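Local coordinates for protein aspartate semialdehyde dehydrogenase (PDB 4WOJ) that probably catalyses the NADPH-dependent reductive dephosphorylation of L-aspartyl-4-phosphate to L-aspartate-semialdehyde, a step on the way to lysine, methionine and threonine, at residues V116-N121 with L361-N366; C141-M146 with A248-K253; S165-I170 with H345-G350; T257-P262 with K283-L288; Q295-S298 with W303-V306. One frame throughout, in Å; residues are numbered along the deposited sequence.

Contact 1: residues V116-N121 with L361-N366; sequences VLDPLN and LRRVLN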
# COMPACT_ATOMS: atom_id res chain seq x y z
N VAL B 116 -11.74 -8.34 -22.85
CA VAL B 116 -13.04 -8.71 -22.29
C VAL B 116 -13.27 -8.29 -20.83
O VAL B 116 -12.51 -8.64 -19.92
CB VAL B 116 -13.36 -10.24 -22.42
CG1 VAL B 116 -13.38 -10.64 -23.88
CG2 VAL B 116 -12.36 -11.09 -21.67
N LEU B 117 -14.34 -7.55 -20.62
CA LEU B 117 -14.84 -7.26 -19.29
C LEU B 117 -16.32 -6.89 -19.46
O LEU B 117 -16.72 -5.72 -19.53
CB LEU B 117 -14.04 -6.15 -18.64
CG LEU B 117 -14.35 -5.83 -17.17
CD1 LEU B 117 -14.02 -6.98 -16.27
CD2 LEU B 117 -13.56 -4.60 -16.74
N ASP B 118 -17.14 -7.93 -19.53
CA ASP B 118 -18.47 -7.82 -20.11
C ASP B 118 -19.47 -6.96 -19.31
O ASP B 118 -20.40 -6.44 -19.89
CB ASP B 118 -19.08 -9.19 -20.37
CG ASP B 118 -19.44 -9.90 -19.08
OD1 ASP B 118 -18.54 -10.54 -18.49
OD2 ASP B 118 -20.60 -9.78 -18.64
N PRO B 119 -19.27 -6.80 -17.99
CA PRO B 119 -20.15 -5.81 -17.35
C PRO B 119 -19.90 -4.38 -17.86
O PRO B 119 -20.64 -3.46 -17.50
CB PRO B 119 -19.77 -5.92 -15.87
CG PRO B 119 -19.25 -7.29 -15.74
CD PRO B 119 -18.44 -7.48 -16.99
N LEU B 120 -18.85 -4.18 -18.64
CA LEU B 120 -18.57 -2.85 -19.24
C LEU B 120 -18.62 -2.80 -20.76
O LEU B 120 -18.95 -1.78 -21.33
CB LEU B 120 -17.23 -2.32 -18.71
CG LEU B 120 -17.31 -1.58 -17.37
CD1 LEU B 120 -15.93 -1.26 -16.86
CD2 LEU B 120 -18.11 -0.29 -17.52
N ASN B 121 -18.28 -3.90 -21.43
CA ASN B 121 -18.18 -3.87 -22.88
C ASN B 121 -18.78 -5.11 -23.49
O ASN B 121 -18.30 -5.60 -24.50
CB ASN B 121 -16.72 -3.79 -23.33
CG ASN B 121 -15.93 -5.03 -22.98
OD1 ASN B 121 -16.34 -5.83 -22.15
ND2 ASN B 121 -14.79 -5.19 -23.61
N LEU B 361 -12.94 -14.42 -18.23
CA LEU B 361 -12.67 -15.40 -19.26
C LEU B 361 -13.85 -16.34 -19.36
O LEU B 361 -14.42 -16.51 -20.45
CB LEU B 361 -11.37 -16.14 -18.94
CG LEU B 361 -10.11 -15.24 -18.83
CD1 LEU B 361 -8.85 -16.08 -18.85
CD2 LEU B 361 -10.08 -14.19 -19.98
N ARG B 362 -14.20 -16.95 -18.21
CA ARG B 362 -15.41 -17.78 -18.06
C ARG B 362 -16.62 -17.13 -18.66
O ARG B 362 -17.41 -17.77 -19.32
CB ARG B 362 -15.70 -18.05 -16.58
CG ARG B 362 -16.82 -19.06 -16.36
CD ARG B 362 -17.22 -19.18 -14.88
NE ARG B 362 -18.00 -18.04 -14.39
CZ ARG B 362 -19.29 -17.81 -14.64
NH1 ARG B 362 -19.89 -16.74 -14.14
NH2 ARG B 362 -19.99 -18.63 -15.39
N ARG B 363 -16.80 -15.85 -18.42
CA ARG B 363 -18.01 -15.18 -18.87
C ARG B 363 -18.04 -14.92 -20.39
O ARG B 363 -19.09 -14.93 -21.02
CB ARG B 363 -18.22 -13.88 -18.06
CG ARG B 363 -18.58 -14.14 -16.58
CD ARG B 363 -18.64 -12.83 -15.80
NE ARG B 363 -19.66 -11.98 -16.39
CZ ARG B 363 -20.92 -11.90 -15.97
NH1 ARG B 363 -21.37 -12.60 -14.91
NH2 ARG B 363 -21.74 -11.10 -16.60
N VAL B 364 -16.89 -14.69 -21.00
CA VAL B 364 -16.84 -14.47 -22.43
C VAL B 364 -16.98 -15.80 -23.17
O VAL B 364 -17.61 -15.88 -24.23
CB VAL B 364 -15.61 -13.69 -22.86
CG1 VAL B 364 -14.33 -14.50 -22.82
CG2 VAL B 364 -15.86 -13.08 -24.25
N LEU B 365 -16.44 -16.86 -22.58
CA LEU B 365 -16.70 -18.21 -23.08
C LEU B 365 -18.19 -18.44 -23.26
O LEU B 365 -18.61 -18.95 -24.30
CB LEU B 365 -16.16 -19.25 -22.10
CG LEU B 365 -16.44 -20.70 -22.46
CD1 LEU B 365 -15.86 -21.09 -23.81
CD2 LEU B 365 -15.92 -21.65 -21.37
N ASN B 366 -18.97 -18.05 -22.26
CA ASN B 366 -20.42 -18.18 -22.29
C ASN B 366 -21.12 -17.40 -23.36
O ASN B 366 -22.13 -17.85 -23.89
CB ASN B 366 -21.02 -17.80 -20.96
CG ASN B 366 -20.84 -18.88 -19.92
OD1 ASN B 366 -20.61 -20.03 -20.25
ND2 ASN B 366 -20.91 -18.51 -18.66

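Contact 2: residues C141-M146 with A248-K253; sequences CTVSLM and ATELNK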
# COMPACT_ATOMS: atom_id res chain seq x y z
N CYS B 141 -5.22 -7.26 -14.25
CA CYS B 141 -6.05 -7.34 -13.06
C CYS B 141 -6.38 -5.96 -12.45
O CYS B 141 -7.49 -5.73 -11.98
CB CYS B 141 -5.40 -8.28 -12.03
SG CYS B 141 -3.58 -8.23 -11.96
N THR B 142 -5.41 -5.06 -12.45
CA THR B 142 -5.61 -3.72 -11.91
C THR B 142 -6.70 -2.98 -12.68
O THR B 142 -7.56 -2.30 -12.10
CB THR B 142 -4.28 -2.94 -11.92
OG1 THR B 142 -3.42 -3.49 -10.92
CG2 THR B 142 -4.50 -1.44 -11.59
N VAL B 143 -6.71 -3.13 -14.00
CA VAL B 143 -7.71 -2.48 -14.83
C VAL B 143 -9.10 -3.10 -14.59
O VAL B 143 -10.12 -2.42 -14.54
CB VAL B 143 -7.35 -2.61 -16.31
CG1 VAL B 143 -8.03 -1.51 -17.11
CG2 VAL B 143 -5.85 -2.48 -16.50
N SER B 144 -9.13 -4.42 -14.47
CA SER B 144 -10.38 -5.10 -14.33
C SER B 144 -11.02 -4.72 -13.04
O SER B 144 -12.20 -4.50 -12.98
CB SER B 144 -10.16 -6.58 -14.37
OG SER B 144 -9.96 -6.90 -15.72
N LEU B 145 -10.22 -4.62 -12.01
CA LEU B 145 -10.74 -4.42 -10.69
C LEU B 145 -11.14 -2.99 -10.45
O LEU B 145 -12.02 -2.72 -9.68
CB LEU B 145 -9.69 -4.87 -9.66
CG LEU B 145 -9.58 -6.40 -9.67
CD1 LEU B 145 -8.47 -6.92 -8.79
CD2 LEU B 145 -10.91 -6.99 -9.25
N MET B 146 -10.44 -2.07 -11.09
CA MET B 146 -10.72 -0.66 -10.93
C MET B 146 -11.98 -0.30 -11.68
O MET B 146 -12.89 0.35 -11.16
CB MET B 146 -9.58 0.12 -11.52
CG MET B 146 -9.79 1.59 -11.45
SD MET B 146 -8.64 2.34 -12.59
CE MET B 146 -9.84 2.78 -13.83
N ALA B 248 -3.77 2.64 -18.56
CA ALA B 248 -4.51 3.64 -19.34
C ALA B 248 -5.01 3.08 -20.66
O ALA B 248 -6.15 3.26 -21.03
CB ALA B 248 -3.68 4.88 -19.56
N THR B 249 -4.15 2.37 -21.36
CA THR B 249 -4.42 1.90 -22.72
C THR B 249 -5.48 0.82 -22.77
O THR B 249 -6.33 0.82 -23.65
CB THR B 249 -3.12 1.38 -23.36
OG1 THR B 249 -2.33 0.68 -22.37
CG2 THR B 249 -2.31 2.58 -23.91
N GLU B 250 -5.42 -0.08 -21.80
CA GLU B 250 -6.43 -1.15 -21.65
C GLU B 250 -7.81 -0.61 -21.25
O GLU B 250 -8.83 -0.98 -21.84
CB GLU B 250 -5.95 -2.21 -20.63
CG GLU B 250 -4.71 -2.95 -21.11
CD GLU B 250 -4.23 -4.07 -20.19
OE1 GLU B 250 -4.99 -4.48 -19.27
OE2 GLU B 250 -3.08 -4.51 -20.36
N LEU B 251 -7.84 0.29 -20.26
CA LEU B 251 -9.09 0.95 -19.88
C LEU B 251 -9.74 1.63 -21.08
O LEU B 251 -10.93 1.48 -21.33
CB LEU B 251 -8.88 1.99 -18.77
CG LEU B 251 -10.14 2.80 -18.38
CD1 LEU B 251 -11.13 1.88 -17.68
CD2 LEU B 251 -9.84 4.00 -17.53
N ASN B 252 -8.95 2.37 -21.84
CA ASN B 252 -9.48 3.05 -23.04
C ASN B 252 -9.87 2.07 -24.16
O ASN B 252 -10.87 2.25 -24.84
CB ASN B 252 -8.55 4.17 -23.48
CG ASN B 252 -8.60 5.33 -22.50
OD1 ASN B 252 -9.57 6.09 -22.49
ND2 ASN B 252 -7.62 5.42 -21.60
N LYS B 253 -9.13 0.97 -24.27
CA LYS B 253 -9.55 -0.07 -25.22
C LYS B 253 -10.88 -0.71 -24.76
O LYS B 253 -11.75 -0.95 -25.58
CB LYS B 253 -8.46 -1.12 -25.43
CG LYS B 253 -8.89 -2.21 -26.39
CD LYS B 253 -7.73 -2.94 -27.05
CE LYS B 253 -8.26 -3.71 -28.26
NZ LYS B 253 -7.20 -4.55 -28.90

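Contact 3: residues S165-I170 with H345-G350; sequences STYQAI and HCFTVG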
# COMPACT_ATOMS: atom_id res chain seq x y z
N SER B 165 -3.03 4.15 -6.76
CA SER B 165 -1.87 3.59 -6.04
C SER B 165 -2.28 2.19 -5.57
O SER B 165 -3.21 2.05 -4.82
CB SER B 165 -1.51 4.45 -4.82
OG SER B 165 -1.18 5.79 -5.17
N THR B 166 -1.58 1.16 -6.02
CA THR B 166 -2.01 -0.17 -5.78
C THR B 166 -1.17 -0.82 -4.71
O THR B 166 -0.07 -0.38 -4.38
CB THR B 166 -1.95 -1.05 -7.01
OG1 THR B 166 -0.60 -1.47 -7.22
CG2 THR B 166 -2.47 -0.32 -8.24
N TYR B 167 -1.78 -1.84 -4.13
CA TYR B 167 -1.28 -2.58 -3.00
C TYR B 167 -1.59 -3.97 -3.47
O TYR B 167 -2.66 -4.49 -3.22
CB TYR B 167 -2.08 -2.27 -1.75
CG TYR B 167 -2.09 -0.81 -1.21
CD1 TYR B 167 -2.72 0.23 -1.88
CD2 TYR B 167 -1.52 -0.53 0.02
CE1 TYR B 167 -2.72 1.54 -1.36
CE2 TYR B 167 -1.52 0.76 0.56
CZ TYR B 167 -2.13 1.79 -0.14
OH TYR B 167 -2.08 3.05 0.43
N GLN B 168 -0.72 -4.48 -4.32
CA GLN B 168 -0.94 -5.70 -5.05
C GLN B 168 -0.40 -6.98 -4.43
O GLN B 168 0.74 -7.05 -4.00
CB GLN B 168 -0.29 -5.58 -6.40
CG GLN B 168 -1.05 -4.63 -7.25
CD GLN B 168 -0.42 -4.47 -8.59
OE1 GLN B 168 -0.17 -3.33 -9.04
NE2 GLN B 168 -0.20 -5.60 -9.29
N ALA B 169 -1.24 -7.99 -4.47
CA ALA B 169 -0.95 -9.28 -3.84
C ALA B 169 -0.07 -10.17 -4.71
O ALA B 169 0.08 -9.99 -5.92
CB ALA B 169 -2.24 -9.98 -3.52
N ILE B 170 0.52 -11.16 -4.06
CA ILE B 170 1.58 -11.89 -4.68
C ILE B 170 1.02 -12.83 -5.71
O ILE B 170 1.72 -13.21 -6.61
CB ILE B 170 2.46 -12.59 -3.63
CG1 ILE B 170 3.74 -13.13 -4.26
CG2 ILE B 170 1.70 -13.73 -2.91
CD1 ILE B 170 4.60 -12.11 -4.98
N HIS B 345 -12.03 10.78 -3.54
CA HIS B 345 -11.18 9.63 -3.17
C HIS B 345 -12.02 8.46 -2.75
O HIS B 345 -13.11 8.63 -2.21
CB HIS B 345 -10.32 9.99 -1.96
CG HIS B 345 -9.55 11.27 -2.12
ND1 HIS B 345 -8.34 11.34 -2.78
CD2 HIS B 345 -9.83 12.52 -1.70
CE1 HIS B 345 -7.90 12.58 -2.75
NE2 HIS B 345 -8.77 13.31 -2.09
N CYS B 346 -11.48 7.26 -2.97
CA CYS B 346 -12.06 6.04 -2.47
C CYS B 346 -10.97 5.03 -2.46
O CYS B 346 -9.90 5.31 -2.94
CB CYS B 346 -13.23 5.55 -3.32
SG CYS B 346 -12.87 5.26 -5.05
N PHE B 347 -11.25 3.88 -1.83
CA PHE B 347 -10.34 2.73 -1.71
C PHE B 347 -11.12 1.49 -2.06
O PHE B 347 -12.20 1.31 -1.55
CB PHE B 347 -9.81 2.59 -0.27
CG PHE B 347 -8.65 1.66 -0.11
CD1 PHE B 347 -7.36 2.07 -0.36
CD2 PHE B 347 -8.83 0.34 0.38
CE1 PHE B 347 -6.29 1.21 -0.18
CE2 PHE B 347 -7.77 -0.52 0.56
CZ PHE B 347 -6.49 -0.09 0.28
N THR B 348 -10.58 0.63 -2.90
CA THR B 348 -11.26 -0.58 -3.32
C THR B 348 -10.39 -1.80 -3.20
O THR B 348 -9.18 -1.72 -3.19
CB THR B 348 -11.80 -0.48 -4.79
OG1 THR B 348 -12.38 -1.75 -5.15
CG2 THR B 348 -10.73 -0.12 -5.77
N VAL B 349 -11.05 -2.93 -3.07
CA VAL B 349 -10.40 -4.21 -2.92
C VAL B 349 -11.19 -5.26 -3.70
O VAL B 349 -12.42 -5.31 -3.61
CB VAL B 349 -10.39 -4.67 -1.47
CG1 VAL B 349 -9.63 -5.99 -1.31
CG2 VAL B 349 -9.79 -3.60 -0.57
N GLY B 350 -10.48 -6.09 -4.47
CA GLY B 350 -11.07 -7.25 -5.13
C GLY B 350 -10.09 -8.36 -5.37
O GLY B 350 -8.89 -8.18 -5.22

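Contact 4: residues T257-P262 with K283-L288; sequences TKKTIP and KLRQKL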
# COMPACT_ATOMS: atom_id res chain seq x y z
N THR B 257 -12.91 4.55 -25.92
CA THR B 257 -13.21 5.97 -25.74
C THR B 257 -12.90 6.82 -26.98
O THR B 257 -11.95 6.57 -27.70
CB THR B 257 -12.39 6.54 -24.58
OG1 THR B 257 -11.06 5.98 -24.64
CG2 THR B 257 -13.07 6.19 -23.24
N LYS B 258 -13.74 7.82 -27.21
CA LYS B 258 -13.42 8.88 -28.16
C LYS B 258 -12.29 9.67 -27.55
O LYS B 258 -11.27 9.96 -28.18
CB LYS B 258 -14.64 9.77 -28.38
N LYS B 259 -12.50 9.98 -26.28
CA LYS B 259 -11.65 10.88 -25.54
C LYS B 259 -10.84 10.10 -24.53
O LYS B 259 -11.40 9.52 -23.61
CB LYS B 259 -12.55 11.91 -24.83
CG LYS B 259 -11.81 13.03 -24.13
CD LYS B 259 -12.71 13.68 -23.10
CE LYS B 259 -12.15 15.02 -22.63
NZ LYS B 259 -12.37 16.11 -23.64
N THR B 260 -9.52 10.08 -24.67
CA THR B 260 -8.73 9.29 -23.72
C THR B 260 -8.90 9.75 -22.26
O THR B 260 -8.86 10.93 -21.94
CB THR B 260 -7.24 9.22 -24.02
OG1 THR B 260 -6.63 8.38 -23.03
CG2 THR B 260 -6.59 10.62 -24.00
N ILE B 261 -9.13 8.78 -21.40
CA ILE B 261 -9.14 9.00 -19.97
C ILE B 261 -7.77 8.56 -19.48
O ILE B 261 -7.44 7.35 -19.49
CB ILE B 261 -10.23 8.14 -19.32
CG1 ILE B 261 -11.60 8.63 -19.77
CG2 ILE B 261 -10.12 8.11 -17.78
CD1 ILE B 261 -12.63 7.52 -19.63
N PRO B 262 -6.95 9.52 -19.05
CA PRO B 262 -5.67 9.13 -18.51
C PRO B 262 -5.83 8.28 -17.22
O PRO B 262 -6.71 8.54 -16.41
CB PRO B 262 -4.98 10.46 -18.21
CG PRO B 262 -5.71 11.49 -18.98
CD PRO B 262 -7.10 10.98 -19.10
N LYS B 283 -10.77 12.31 -10.81
CA LYS B 283 -11.24 13.64 -11.19
C LYS B 283 -12.43 13.44 -12.10
O LYS B 283 -12.37 12.68 -13.05
CB LYS B 283 -10.17 14.42 -11.93
CG LYS B 283 -10.61 15.82 -12.28
CD LYS B 283 -9.52 16.56 -13.04
CE LYS B 283 -9.75 18.05 -13.01
NZ LYS B 283 -9.36 18.62 -11.69
N LEU B 284 -13.53 14.11 -11.77
CA LEU B 284 -14.78 14.00 -12.53
C LEU B 284 -14.90 15.04 -13.62
O LEU B 284 -14.23 16.06 -13.60
CB LEU B 284 -15.98 14.08 -11.57
CG LEU B 284 -16.13 12.92 -10.57
CD1 LEU B 284 -17.27 13.19 -9.62
CD2 LEU B 284 -16.35 11.58 -11.26
N ARG B 285 -15.76 14.80 -14.59
CA ARG B 285 -16.03 15.82 -15.61
C ARG B 285 -16.99 16.90 -15.11
O ARG B 285 -17.09 17.95 -15.70
CB ARG B 285 -16.61 15.22 -16.88
CG ARG B 285 -15.72 14.23 -17.58
CD ARG B 285 -16.15 14.03 -19.01
NE ARG B 285 -15.68 12.75 -19.55
CZ ARG B 285 -14.43 12.51 -19.93
NH1 ARG B 285 -13.49 13.45 -19.83
NH2 ARG B 285 -14.12 11.31 -20.42
N GLN B 286 -17.72 16.59 -14.05
CA GLN B 286 -18.73 17.46 -13.46
C GLN B 286 -18.63 17.34 -11.97
O GLN B 286 -18.36 16.26 -11.45
CB GLN B 286 -20.12 16.94 -13.77
CG GLN B 286 -20.68 17.23 -15.15
CD GLN B 286 -21.78 16.26 -15.53
OE1 GLN B 286 -22.48 15.73 -14.65
NE2 GLN B 286 -21.93 16.00 -16.82
N LYS B 287 -18.91 18.43 -11.27
CA LYS B 287 -18.98 18.38 -9.82
C LYS B 287 -20.24 17.64 -9.39
O LYS B 287 -21.32 17.88 -9.91
CB LYS B 287 -18.87 19.78 -9.22
CG LYS B 287 -17.46 20.35 -9.40
CD LYS B 287 -17.35 21.52 -10.36
CE LYS B 287 -15.89 21.68 -10.81
NZ LYS B 287 -15.50 23.04 -11.26
N LEU B 288 -20.08 16.72 -8.47
CA LEU B 288 -21.14 15.88 -7.99
C LEU B 288 -21.06 15.83 -6.48
O LEU B 288 -19.99 15.79 -5.92
CB LEU B 288 -20.93 14.47 -8.50
CG LEU B 288 -21.22 14.15 -9.95
CD1 LEU B 288 -21.08 12.66 -10.16
CD2 LEU B 288 -22.61 14.57 -10.33

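Contact 5: residues Q295-S298 with W303-V306; sequences QKIS and WVKV. With NA (sodium ion), chain F.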
# COMPACT_ATOMS: atom_id res chain seq x y z
N GLN B 295 -24.12 6.84 -5.01
CA GLN B 295 -25.28 6.28 -5.70
C GLN B 295 -24.83 5.63 -7.01
O GLN B 295 -24.99 4.42 -7.20
CB GLN B 295 -26.35 7.36 -5.93
CG GLN B 295 -27.60 6.83 -6.61
CD GLN B 295 -28.34 5.79 -5.75
OE1 GLN B 295 -28.17 5.72 -4.52
NE2 GLN B 295 -29.17 4.97 -6.40
N LYS B 296 -24.25 6.44 -7.88
CA LYS B 296 -23.72 5.97 -9.17
C LYS B 296 -22.81 4.75 -8.97
O LYS B 296 -22.95 3.76 -9.67
CB LYS B 296 -22.92 7.04 -9.89
CG LYS B 296 -23.63 8.38 -9.99
CD LYS B 296 -24.10 8.68 -11.38
CE LYS B 296 -24.58 10.12 -11.45
NZ LYS B 296 -25.87 10.16 -12.17
N ILE B 297 -21.86 4.84 -8.04
CA ILE B 297 -20.92 3.75 -7.84
C ILE B 297 -21.71 2.45 -7.53
O ILE B 297 -21.47 1.40 -8.12
CB ILE B 297 -19.91 4.04 -6.71
CG1 ILE B 297 -18.76 4.86 -7.25
CG2 ILE B 297 -19.38 2.71 -6.12
CD1 ILE B 297 -17.89 5.45 -6.17
N SER B 298 -22.68 2.59 -6.64
CA SER B 298 -23.47 1.49 -6.11
C SER B 298 -24.31 0.85 -7.18
O SER B 298 -24.69 -0.29 -7.03
CB SER B 298 -24.39 1.96 -4.96
OG SER B 298 -25.63 2.35 -5.47
N TRP B 303 -21.76 -6.72 -8.55
CA TRP B 303 -20.60 -7.05 -7.71
C TRP B 303 -20.09 -5.92 -6.85
O TRP B 303 -19.47 -6.16 -5.82
CB TRP B 303 -19.48 -7.65 -8.55
CG TRP B 303 -20.02 -8.84 -9.21
CD1 TRP B 303 -20.19 -10.10 -8.66
CD2 TRP B 303 -20.60 -8.88 -10.51
NE1 TRP B 303 -20.77 -10.93 -9.58
CE2 TRP B 303 -21.05 -10.23 -10.72
CE3 TRP B 303 -20.81 -7.93 -11.51
CZ2 TRP B 303 -21.67 -10.63 -11.88
CZ3 TRP B 303 -21.41 -8.33 -12.68
CH2 TRP B 303 -21.85 -9.67 -12.86
N VAL B 304 -20.31 -4.67 -7.29
CA VAL B 304 -19.87 -3.50 -6.54
C VAL B 304 -20.50 -3.54 -5.15
O VAL B 304 -21.68 -3.67 -5.02
CB VAL B 304 -20.28 -2.19 -7.26
CG1 VAL B 304 -20.09 -0.98 -6.37
CG2 VAL B 304 -19.45 -2.03 -8.50
N LYS B 305 -19.69 -3.43 -4.12
CA LYS B 305 -20.17 -3.52 -2.75
C LYS B 305 -19.67 -2.33 -1.99
O LYS B 305 -18.49 -2.21 -1.70
CB LYS B 305 -19.66 -4.80 -2.12
CG LYS B 305 -20.14 -5.00 -0.72
CD LYS B 305 -19.82 -6.42 -0.27
CE LYS B 305 -20.64 -6.82 0.96
NZ LYS B 305 -19.89 -6.40 2.17
N VAL B 306 -20.58 -1.42 -1.67
CA VAL B 306 -20.15 -0.22 -1.00
C VAL B 306 -20.00 -0.46 0.49
O VAL B 306 -20.80 -1.13 1.11
CB VAL B 306 -21.09 0.92 -1.25
CG1 VAL B 306 -20.69 2.11 -0.41
CG2 VAL B 306 -21.05 1.28 -2.73
NA NA F . -22.68 -1.28 1.65
O HOH W 1 -21.86 -3.14 2.45

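Contact 1: residues V116-N121 with L361-N366
At an edge of the Rossmann-like nucleotide-binding domain, where outermost strand 113-116 turns into helix 118-130, Val116 and Asp118 meet one face of the C-terminal helix 354-369. The polar half is a side-on salt bridge: Arg363 NE reaches Asp118 OD1 at 2.8 Å and Arg363 NH2 reaches Asp118 OD2 at 2.7 Å. Both N-H groups point almost straight at their oxygens, and each oxygen offers its syn lone pair. Carboxylate and guanidinium lie within 7° of one plane, so two parallel bonds hold both groups against rotation. The bend of Arg363 at chi3 (61°) turns the guanidinium across the end of Asp118, edge toward the carboxylate. The apolar half is buried. Val116 CG1 presses on Val364 CG2 at 3.5 Å, the two side chains crossing nearly at a right angle, while Val116 CG2 meets Leu361 CD2 more loosely at 4.2 Å. Around the pair, Val116 is hydrogen-bonded through its backbone to Ile137 of strand 135-138, and Trp303 packs on both Pro119 and Arg363. Helix 18-30 meets Arg362 and Leu365 of the C-terminal helix, and helix 141-149 lies against Leu117.

Contact 2: residues C141-M146 with A248-K253
Val143 puts its two methyls onto different residues of the 248-253 part of helix 242-255, in a crossing at -48° with the axes of the short segments 9.5 Å apart. With chi1 at -158°, CG1 is carried away from its own backbone N and lies against the opposite backbone, 3.6 Å from Leu251 N, with Leu251 CB behind it at 4.0 Å. CG2 goes the other way and touches the carboxylate oxygen Glu250 OE1 at 3.5 Å, the valine and glutamate side chains crossing at about a right angle. One turn further along, Met146 leaves its helix extended through chi1 and chi2, then bends at chi3 (107°), which brings the terminal methyl CE over the end of Leu251, 3.9 Å from CD2. The leucine CG likewise stands away from its own N, and both its methyls come close to that same carbon.

Glu250 brings a charged group to this buried, otherwise apolar seam, and the partners of that group lie just beyond it. OE1 accepts from the backbone N of Asn140, directly before Cys141, and OE2 makes a salt bridge with Arg108. Cys141 is the predicted acyl-thioester nucleophile and starts helix 141-149. The chemistry therefore joins apolar packing between the two helices to a buried carboxylate that is satisfied at both oxygens and ties helix 242-255 to the peptide leading into the probable catalytic cysteine.

Contact 3: residues S165-I170 with H345-G350
Tyr167 and Phe347 make a T-shaped pair: the edge of the phenylalanine ring is directed at the face of the tyrosine ring, with centroids 5.5 Å apart and planes at 73°. The tight spot is small. Phe347 CE1 lies 3.8 Å from Tyr167 CE1, and Phe347 CZ stands over the same tyrosine face. Phe347 CG is swung away from its backbone N (chi1 -167°), which carries the ring toward the tyrosine from a CB that does not itself head there.

Away from the rings the segments are loosely related. Their closest CA atoms, Tyr167 and Val349, are 9.3 Å apart, because strand 275-284 runs between strands 159-167 and 343-351 in the sheet. Phe347 rests on Ser277 and Ala279 of that middle strand, so the rings meet across it. Beyond the rings lies the second subunit rather than a loose edge: Tyr167 stacks on Tyr167 of the second subunit, its OH is hydrogen-bonded to Thr166 O of that subunit, and Phe347 packs on Ile266 of the same subunit. An aromatic pair on the sheet face that meets its partner in the homodimer fits the dimerisation domain of the aspartate-semialdehyde dehydrogenase family.

Contact 4: residues T257-P262 with K283-L288
Neither backbone comes near the other, since the closest CA atoms, those of Ile261 and Lys283, are 10.2 Å apart, and the long side chain of Arg285 bridges the distance to Lys259 and Ile261. Arg285 runs extended from CG to NE (chi2 -161°, chi3 -158°), which delivers its guanidinium to the opposite loop. There the group meets aliphatic carbon: Lys259 CD is 3.4 Å from Arg285 NH1, Lys259 CE is 3.5 Å from the same nitrogen, and Ile261 CG1 is 3.7 Å from Arg285 NH2. The lysine and arginine chains lie alongside one another, running in opposite senses, while the isoleucine crosses the arginine at about a right angle. Both Lys259 CD and Ile261 CG1 approach the guanidinium obliquely.

In the fold, the contact joins the loop between helix 242-255 and edge strand 263-266 to the turn that follows strand 275-284, both in the dimerisation domain, with strand 159-167 lying between those two strands in the mixed sheet. Arg285 NH2 also forms a salt bridge with Asp157, just ahead of that middle strand, which probably offsets the nearness of a second positive charge. Lys259 bends only at its last torsion, chi4, and its NZ stays 4.8 Å from Arg285 NH1, so the two cations pass without touching. Ile261 is buried and also packs on Leu251 of helix 242-255, whereas Lys259 lies on the exposed side.

Contact 5: residues Q295-S298 with W303-V306
Apolar contacts carry most of this junction, with Ile297 CG2 touching Val304 CG1 at 3.8 Å and Val306 CG2 at 4.0 Å. Ile297 CG2 stands away from its own backbone N, and the isoleucine side chain crosses those of both valines at about a right angle. The two valines reach it with different branches: Val304 uses the methyl turned away from its backbone N (chi1 168°), Val306 the one beside it. Ser298 adds its CB, 4.1 Å from Val306 CG2. A closer approach involves the end of the helix itself, where the carbonyl oxygen Ile297 O lies 3.3 Å from Val304 CG1.

These residues belong to a tight helix-to-strand connection: helix 290-298 ends, a short loop follows, and strand 304-307 enters the mixed sheet of the dimerisation domain, outermost within this chain. Val304 and Val306 alternate with Lys305, so both valines face the helix while Lys305 starts out the other way. Strand 329-336 continues the packing, with Ile331 meeting both Ile297 and Val304.

No hydrogen bond joins the two segments. Within the helix, Ser298 OG donates to Gln295 O at 2.8 Å, in the carbonyl plane and on a lone pair, and in the loop Asn301 OD1 accepts from Val304 N. Metal coordination occurs beyond the packed surface: Val306 O lies 2.0 Å from a modelled sodium ion, short for such a bond, and a water is 2.2 Å from the ion.

In the fold
From the N terminus, the chain first opens contact 1 at 116-121 and closes it only at 361-366, so the C-terminal helix returns to the nucleotide-binding domain and the other four contacts fall within that span. Contact 2 opens at 141-146. Contact 3 starts at 165-170, before contact 2 closes at 248-253, so the two cross; they also touch, through Thr142 with Gln168 and Leu145 with Gly350. Contact 4 closes at 283-288 and contact 5 at 303-306, in series, before contact 3 closes at 345-350; each has one segment in or at the end of a strand of its mixed sheet. Asn252 joins contact 2 to contact 4 by probable hydrogen bonds, and Trp303 links contact 5 back to contact 1.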